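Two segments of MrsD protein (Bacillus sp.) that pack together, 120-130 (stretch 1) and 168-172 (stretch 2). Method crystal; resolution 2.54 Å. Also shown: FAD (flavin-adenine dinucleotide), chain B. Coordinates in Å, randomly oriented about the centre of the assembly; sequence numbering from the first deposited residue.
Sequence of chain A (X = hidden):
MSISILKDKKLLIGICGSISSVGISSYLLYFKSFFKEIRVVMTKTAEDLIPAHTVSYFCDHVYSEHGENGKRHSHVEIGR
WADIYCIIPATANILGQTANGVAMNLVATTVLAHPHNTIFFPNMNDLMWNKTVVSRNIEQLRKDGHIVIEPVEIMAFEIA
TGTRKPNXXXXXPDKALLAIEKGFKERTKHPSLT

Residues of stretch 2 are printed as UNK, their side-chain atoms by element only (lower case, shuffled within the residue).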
ATOM      1  N   PHE A 120       0.487 -38.364 -13.855  1.00 50.70           N
ATOM      2  CA  PHE A 120       0.492 -37.831 -12.493  1.00 48.65           C
ATOM      3  C   PHE A 120       1.381 -38.594 -11.527  1.00 50.75           C
ATOM      4  O   PHE A 120       1.439 -39.819 -11.566  1.00 54.07           O
ATOM      5  CB  PHE A 120      -0.915 -37.871 -11.895  1.00 50.17           C
ATOM      6  CG  PHE A 120      -1.904 -37.025 -12.608  1.00 52.51           C
ATOM      7  CD1 PHE A 120      -2.448 -37.441 -13.822  1.00 52.34           C
ATOM      8  CD2 PHE A 120      -2.307 -35.798 -12.058  1.00 49.86           C
ATOM      9  CE1 PHE A 120      -3.390 -36.650 -14.486  1.00 51.56           C
ATOM     10  CE2 PHE A 120      -3.241 -34.995 -12.700  1.00 45.74           C
ATOM     11  CZ  PHE A 120      -3.789 -35.418 -13.920  1.00 53.99           C
ATOM     12  N   PHE A 121       2.046 -37.866 -10.639  1.00 49.34           N
ATOM     13  CA  PHE A 121       2.881 -38.484  -9.615  1.00 47.20           C
ATOM     14  C   PHE A 121       2.353 -38.033  -8.254  1.00 46.68           C
ATOM     15  O   PHE A 121       2.930 -37.164  -7.617  1.00 45.22           O
ATOM     16  CB  PHE A 121       4.344 -38.057  -9.746  1.00 47.06           C
ATOM     17  CG  PHE A 121       5.072 -38.710 -10.883  1.00 47.30           C
ATOM     18  CD1 PHE A 121       4.901 -38.260 -12.193  1.00 47.21           C
ATOM     19  CD2 PHE A 121       5.964 -39.757 -10.634  1.00 47.37           C
ATOM     20  CE1 PHE A 121       5.616 -38.836 -13.245  1.00 49.82           C
ATOM     21  CE2 PHE A 121       6.687 -40.342 -11.672  1.00 48.08           C
ATOM     22  CZ  PHE A 121       6.516 -39.880 -12.987  1.00 53.13           C
ATOM     23  N   PRO A 122       1.242 -38.627  -7.793  1.00 47.83           N
ATOM     24  CA  PRO A 122       0.652 -38.266  -6.503  1.00 48.65           C
ATOM     25  C   PRO A 122       1.609 -38.343  -5.325  1.00 49.02           C
ATOM     26  O   PRO A 122       2.548 -39.139  -5.313  1.00 52.72           O
ATOM     27  CB  PRO A 122      -0.506 -39.252  -6.360  1.00 48.86           C
ATOM     28  CG  PRO A 122      -0.921 -39.481  -7.759  1.00 46.66           C
ATOM     29  CD  PRO A 122       0.401 -39.619  -8.486  1.00 50.54           C
ATOM     30  N   ASN A 123       1.331 -37.522  -4.322  1.00 50.52           N
ATOM     31  CA  ASN A 123       2.126 -37.447  -3.110  1.00 51.13           C
ATOM     32  C   ASN A 123       1.257 -36.758  -2.063  1.00 51.93           C
ATOM     33  O   ASN A 123       0.779 -35.650  -2.265  1.00 55.07           O
ATOM     34  CB  ASN A 123       3.407 -36.646  -3.377  1.00 53.55           C
ATOM     35  CG  ASN A 123       4.223 -36.433  -2.135  1.00 57.59           C
ATOM     36  OD1 ASN A 123       3.944 -35.532  -1.351  1.00 68.44           O
ATOM     37  ND2 ASN A 123       5.231 -37.271  -1.930  1.00 61.54           N
ATOM     38  N   MET A 124       1.034 -37.430  -0.945  1.00 54.86           N
ATOM     39  CA  MET A 124       0.199 -36.876   0.102  1.00 51.77           C
ATOM     40  C   MET A 124       0.369 -37.692   1.364  1.00 55.73           C
ATOM     41  O   MET A 124       1.063 -38.713   1.386  1.00 55.06           O
ATOM     42  CB  MET A 124      -1.270 -36.908  -0.321  1.00 48.35           C
ATOM     43  CG  MET A 124      -1.831 -38.326  -0.538  1.00 42.01           C
ATOM     44  SD  MET A 124      -3.344 -38.292  -1.518  1.00 46.55           S
ATOM     45  CE  MET A 124      -2.669 -38.221  -3.175  1.00 45.33           C
ATOM     46  N   ASN A 125      -0.284 -37.225   2.414  1.00 61.24           N
ATOM     47  CA  ASN A 125      -0.257 -37.876   3.712  1.00 65.69           C
ATOM     48  C   ASN A 125      -0.948 -39.237   3.573  1.00 66.88           C
ATOM     49  O   ASN A 125      -1.929 -39.374   2.827  1.00 64.51           O
ATOM     50  CB  ASN A 125      -1.013 -36.997   4.705  1.00 66.94           C
ATOM     51  CG  ASN A 125      -0.863 -37.461   6.101  1.00 70.13           C
ATOM     52  OD1 ASN A 125       0.242 -37.473   6.640  1.00 76.66           O
ATOM     53  ND2 ASN A 125      -1.973 -37.855   6.718  1.00 75.07           N
ATOM     54  N   ASP A 126      -0.433 -40.238   4.277  1.00 69.36           N
ATOM     55  CA  ASP A 126      -1.002 -41.588   4.226  1.00 72.49           C
ATOM     56  C   ASP A 126      -2.485 -41.626   4.584  1.00 69.88           C
ATOM     57  O   ASP A 126      -3.252 -42.409   4.004  1.00 60.83           O
ATOM     58  CB  ASP A 126      -0.216 -42.538   5.137  1.00 79.37           C
ATOM     59  CG  ASP A 126       0.943 -43.214   4.410  1.00 85.54           C
ATOM     60  OD1 ASP A 126       0.684 -44.169   3.631  1.00 83.33           O
ATOM     61  OD2 ASP A 126       2.106 -42.777   4.611  1.00 89.40           O
ATOM     62  N   LEU A 127      -2.889 -40.791   5.541  1.00 66.81           N
ATOM     63  CA  LEU A 127      -4.296 -40.744   5.905  1.00 69.55           C
ATOM     64  C   LEU A 127      -5.083 -40.336   4.658  1.00 70.13           C
ATOM     65  O   LEU A 127      -6.102 -40.943   4.314  1.00 73.71           O
ATOM     66  CB  LEU A 127      -4.531 -39.735   7.032  1.00 71.10           C
ATOM     67  CG  LEU A 127      -4.124 -40.221   8.431  1.00 73.31           C
ATOM     68  CD1 LEU A 127      -4.224 -39.083   9.434  1.00 70.78           C
ATOM     69  CD2 LEU A 127      -5.020 -41.382   8.848  1.00 72.32           C
ATOM     70  N   MET A 128      -4.589 -39.315   3.967  1.00 67.39           N
ATOM     71  CA  MET A 128      -5.243 -38.828   2.760  1.00 63.11           C
ATOM     72  C   MET A 128      -5.216 -39.872   1.657  1.00 60.56           C
ATOM     73  O   MET A 128      -6.190 -40.044   0.922  1.00 56.23           O
ATOM     74  CB  MET A 128      -4.543 -37.563   2.261  1.00 63.63           C
ATOM     75  CG  MET A 128      -4.626 -36.387   3.212  1.00 59.82           C
ATOM     76  SD  MET A 128      -3.466 -35.104   2.753  1.00 59.56           S
ATOM     77  CE  MET A 128      -4.342 -34.359   1.338  1.00 39.54           C
ATOM     78  N   TRP A 129      -4.090 -40.560   1.535  1.00 60.49           N
ATOM     79  CA  TRP A 129      -3.937 -41.565   0.497  1.00 63.12           C
ATOM     80  C   TRP A 129      -4.929 -42.731   0.638  1.00 65.31           C
ATOM     81  O   TRP A 129      -5.375 -43.314  -0.358  1.00 65.05           O
ATOM     82  CB  TRP A 129      -2.483 -42.065   0.481  1.00 63.29           C
ATOM     83  CG  TRP A 129      -2.238 -43.140  -0.535  1.00 69.06           C
ATOM     84  CD1 TRP A 129      -2.174 -44.491  -0.299  1.00 71.48           C
ATOM     85  CD2 TRP A 129      -2.088 -42.977  -1.957  1.00 65.49           C
ATOM     86  NE1 TRP A 129      -1.995 -45.176  -1.481  1.00 71.29           N
ATOM     87  CE2 TRP A 129      -1.939 -44.277  -2.515  1.00 69.50           C
ATOM     88  CE3 TRP A 129      -2.066 -41.867  -2.813  1.00 60.21           C
ATOM     89  CZ2 TRP A 129      -1.771 -44.495  -3.899  1.00 65.64           C
ATOM     90  CZ3 TRP A 129      -1.900 -42.080  -4.191  1.00 59.19           C
ATOM     91  CH2 TRP A 129      -1.755 -43.388  -4.718  1.00 64.19           C
ATOM     92  N   ASN A 130      -5.319 -43.041   1.867  1.00 66.04           N
ATOM     93  CA  ASN A 130      -6.235 -44.151   2.073  1.00 68.88           C
ATOM     94  C   ASN A 130      -7.697 -43.776   2.004  1.00 67.25           C
ATOM     95  O   ASN A 130      -8.565 -44.624   2.203  1.00 69.93           O
ATOM     96  CB  ASN A 130      -5.934 -44.862   3.402  1.00 72.18           C
ATOM     97  CG  ASN A 130      -4.539 -45.486   3.421  1.00 75.93           C
ATOM     98  OD1 ASN A 130      -4.103 -46.113   2.442  1.00 71.71           O
ATOM     99  ND2 ASN A 130      -3.832 -45.317   4.537  1.00 77.85           N
ATOM    100  N   UNK A 168       4.946 -42.651   2.769  1.00 70.95           N
ATOM    101  CA  UNK A 168       4.969 -42.741   1.313  1.00 73.78           C
ATOM    102  C   UNK A 168       5.629 -41.528   0.665  1.00 73.18           C
ATOM    103  O   UNK A 168       5.644 -40.439   1.245  1.00 75.46           O
ATOM    104  c   UNK A 168       1.304 -46.608  -0.296  1.00 85.56           C
ATOM    105  n   UNK A 168       1.421 -45.302  -0.517  1.00 82.35           N
ATOM    106  c   UNK A 168       3.556 -42.907   0.762  1.00 74.45           C
ATOM    107  c   UNK A 168       2.901 -44.231   1.131  1.00 75.35           C
ATOM    108  n   UNK A 168       1.259 -47.064   0.949  1.00 88.52           N
ATOM    109  c   UNK A 168       1.514 -44.303   0.537  1.00 77.98           C
ATOM    110  n   UNK A 168       1.230 -47.458  -1.315  1.00 86.33           N
ATOM    111  N   UNK A 169       6.175 -41.742  -0.537  1.00 70.79           N
ATOM    112  CA  UNK A 169       6.868 -40.706  -1.283  1.00 63.24           C
ATOM    113  C   UNK A 169       6.976 -40.966  -2.783  1.00 61.44           C
ATOM    114  O   UNK A 169       6.441 -41.933  -3.315  1.00 60.16           O
ATOM    115  N   UNK A 170       7.670 -40.076  -3.476  1.00 60.88           N
ATOM    116  CA  UNK A 170       7.847 -40.188  -4.916  1.00 59.45           C
ATOM    117  C   UNK A 170       9.014 -41.112  -5.243  1.00 57.24           C
ATOM    118  O   UNK A 170       9.975 -41.185  -4.476  1.00 54.04           O
ATOM    119  c   UNK A 170       7.616 -36.362  -5.700  1.00 53.10           C
ATOM    120  c   UNK A 170       7.007 -37.752  -5.501  1.00 58.11           C
ATOM    121  c   UNK A 170       8.125 -38.799  -5.512  1.00 57.58           C
ATOM    122  c   UNK A 170       5.981 -38.072  -6.593  1.00 54.70           C
ATOM    123  N   UNK A 171       8.937 -41.806  -6.377  1.00 51.91           N
ATOM    124  CA  UNK A 171      10.030 -42.685  -6.760  1.00 54.45           C
ATOM    125  C   UNK A 171      11.164 -41.799  -7.248  1.00 54.60           C
ATOM    126  O   UNK A 171      10.930 -40.779  -7.874  1.00 59.04           O
ATOM    127  c   UNK A 171       9.380 -43.039  -9.230  1.00 55.11           C
ATOM    128  c   UNK A 171       9.638 -43.723  -7.882  1.00 54.11           C
ATOM    129  c   UNK A 171       8.436 -44.528  -7.438  1.00 50.07           C
ATOM    130  c   UNK A 171       8.114 -42.258  -9.309  1.00 68.45           C
ATOM    131  N   UNK A 172      12.392 -42.184  -6.934  1.00 55.70           N
ATOM    132  CA  UNK A 172      13.575 -41.426  -7.332  1.00 54.84           C
ATOM    133  C   UNK A 172      13.513 -40.915  -8.781  1.00 53.28           C
ATOM    134  O   UNK A 172      12.800 -41.473  -9.627  1.00 51.48           O
ATOM    135  c   UNK A 172      14.837 -42.300  -7.117  1.00 55.93           C
ATOM    136  o   UNK A 172      14.704 -43.528  -7.850  1.00 58.06           O
ATOM    137  c   UNK A 172      14.984 -42.646  -5.635  1.00 47.65           C
TER
HETATM  138  PA  FAD B 259      -3.728 -24.465  -4.984  1.00 41.21           P
HETATM  139  O1A FAD B 259      -2.352 -24.041  -4.483  1.00 36.06           O
HETATM  140  O2A FAD B 259      -4.233 -23.864  -6.281  1.00 41.76           O
HETATM  141  O5B FAD B 259      -4.886 -24.177  -3.857  1.00 38.98           O
HETATM  142  C5B FAD B 259      -4.610 -23.934  -2.446  1.00 53.32           C
HETATM  143  C4B FAD B 259      -4.586 -22.446  -2.116  1.00 60.86           C
HETATM  144  O4B FAD B 259      -4.368 -21.690  -3.302  1.00 68.54           O
HETATM  145  C3B FAD B 259      -5.896 -21.894  -1.527  1.00 65.50           C
HETATM  146  O3B FAD B 259      -5.552 -21.432  -0.225  1.00 61.68           O
HETATM  147  C2B FAD B 259      -6.309 -20.843  -2.504  1.00 68.02           C
HETATM  148  O2B FAD B 259      -7.027 -19.722  -2.073  1.00 70.50           O
HETATM  149  C1B FAD B 259      -5.000 -20.445  -3.181  1.00 74.63           C
HETATM  150  N9A FAD B 259      -5.023 -19.868  -4.565  1.00 81.13           N
HETATM  151  C8A FAD B 259      -5.321 -20.476  -5.861  1.00 79.84           C
HETATM  152  N7A FAD B 259      -5.243 -19.650  -6.881  1.00 82.92           N
HETATM  153  C5A FAD B 259      -4.870 -18.396  -6.298  1.00 85.00           C
HETATM  154  C6A FAD B 259      -4.627 -17.068  -6.829  1.00 86.25           C
HETATM  155  N6A FAD B 259      -4.702 -16.791  -8.141  1.00 87.98           N
HETATM  156  N1A FAD B 259      -4.293 -16.023  -5.915  1.00 85.05           N
HETATM  157  C2A FAD B 259      -4.204 -16.250  -4.568  1.00 80.08           C
HETATM  158  N3A FAD B 259      -4.412 -17.522  -3.956  1.00 80.33           N
HETATM  159  C4A FAD B 259      -4.760 -18.528  -4.968  1.00 81.20           C
HETATM  160  N1  FAD B 259      -1.940 -31.811  -0.158  1.00 49.30           N
HETATM  161  C2  FAD B 259      -1.691 -33.018  -0.798  1.00 49.87           C
HETATM  162  O2  FAD B 259      -2.615 -33.615  -1.415  1.00 54.45           O
HETATM  163  N3  FAD B 259      -0.398 -33.564  -0.753  1.00 49.53           N
HETATM  164  C4  FAD B 259       0.736 -32.972  -0.077  1.00 49.06           C
HETATM  165  O4  FAD B 259       1.882 -33.567  -0.090  1.00 49.97           O
HETATM  166  C4X FAD B 259       0.458 -31.755   0.541  1.00 47.69           C
HETATM  167  N5  FAD B 259       1.562 -31.113   1.203  1.00 49.27           N
HETATM  168  C5X FAD B 259       1.313 -29.846   1.820  1.00 51.76           C
HETATM  169  C6  FAD B 259       2.373 -29.160   2.490  1.00 53.93           C
HETATM  170  C7  FAD B 259       2.204 -27.868   3.139  1.00 57.91           C
HETATM  171  C7M FAD B 259       3.435 -27.209   3.827  1.00 58.71           C
HETATM  172  C8  FAD B 259       0.863 -27.244   3.098  1.00 53.26           C
HETATM  173  C8M FAD B 259       0.540 -25.901   3.720  1.00 57.01           C
HETATM  174  C9  FAD B 259      -0.212 -27.878   2.454  1.00 51.26           C
HETATM  175  C9A FAD B 259      -0.044 -29.171   1.808  1.00 50.76           C
HETATM  176  N10 FAD B 259      -1.112 -29.954   1.093  1.00 46.20           N
HETATM  177  C10 FAD B 259      -0.869 -31.195   0.484  1.00 46.75           C
HETATM  178  C1' FAD B 259      -2.419 -29.369   1.048  1.00 41.00           C
HETATM  179  C2' FAD B 259      -2.824 -28.690  -0.209  1.00 41.11           C
HETATM  180  O2' FAD B 259      -1.863 -27.565  -0.446  1.00 39.61           O
HETATM  181  C3' FAD B 259      -4.186 -28.113  -0.095  1.00 39.82           C
HETATM  182  O3' FAD B 259      -5.215 -29.113  -0.242  1.00 40.99           O
HETATM  183  C4' FAD B 259      -4.496 -26.993  -1.130  1.00 36.69           C
HETATM  184  O4' FAD B 259      -5.843 -26.486  -0.841  1.00 40.28           O
HETATM  185  C5' FAD B 259      -4.472 -27.429  -2.574  1.00 34.56           C
HETATM  186  O5' FAD B 259      -3.143 -27.338  -3.111  1.00 34.64           O
HETATM  187  P   FAD B 259      -2.870 -27.284  -4.664  1.00 39.04           P
HETATM  188  O1P FAD B 259      -1.412 -27.196  -4.813  1.00 37.64           O
HETATM  189  O2P FAD B 259      -3.547 -28.464  -5.312  1.00 40.41           O
HETATM  190  O3P FAD B 259      -3.735 -26.021  -5.185  1.00 42.53           O

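Position 168 carries seven side-chain atoms, four carbons and three nitrogens. From CA the chain runs through three carbons to a nitrogen and then to a carbon bearing two more nitrogens, a planar guanidinium. The third carbon lies 3.2 Å from OD1 of Asp126, and the chain nitrogen lies 3.6 Å from NE1 of Trp129, over one face of the indole. This is arginine. In Arg168, CD sits 4.1 Å from the centroid of the Trp129 five-membered ring, 23° off the ring normal, so the contact is a CH-pi interaction over the face. OD1 of Asp126 approaches the guanidinium at its edge, but its 4.0 Å separation from NH1 of Arg168 makes a long salt bridge. A weak hydrogen bond from backbone N of Arg168 to OD2 of Asp126, 3.4 Å, adds a second link to the same carboxylate.

Position 169 has backbone atoms and nothing beyond CA, which identifies glycine. An ideal CB would point away from stretch 1 and has room, so this contact does not by itself demand the absence of a side chain.

Position 170 has four side-chain carbons. The first bonds to a single further carbon, which forks into two methyls. One of these methyl carbons lies 3.6 Å from CB of Phe121 and 3.3 Å from O of Phe121. The fork at the second carbon gives leucine. CB of Leu170 points sideways, yet the end of the side chain comes nearer, and CD2 is the methyl that makes both approaches.

Position 171 also has four carbons, but the fork is at the first, with one arm a single carbon and the other two carbons long. The end carbon of the longer arm lies 3.4 Å from CE2 of Phe121, at the ring edge and near its plane. That is isoleucine. Ile171 places its CD1 there with chi1 in p and chi2 in m.

Position 172 has three side-chain atoms, a carbon carrying one oxygen and one carbon, and they touch nothing on stretch 1. The branched hydroxyl identifies threonine. Thr172 occupies an N-cap position without a capping bond from its side chain.

The contact, burying 419 Å² over both sides, therefore has two parts. Toward the helix of stretch 1, Arg168 combines charge attraction to Asp126 with packing on Trp129; toward the strand, Leu170 and Ile171 make apolar contacts with Phe121. Asn123 lies between these regions, its CA 6.0 Å from CA of Gly169, while its backbone O accepts a hydrogen bond from N3 of FAD at 2.8 Å.

Stretch 2 (168-172) RGLIT
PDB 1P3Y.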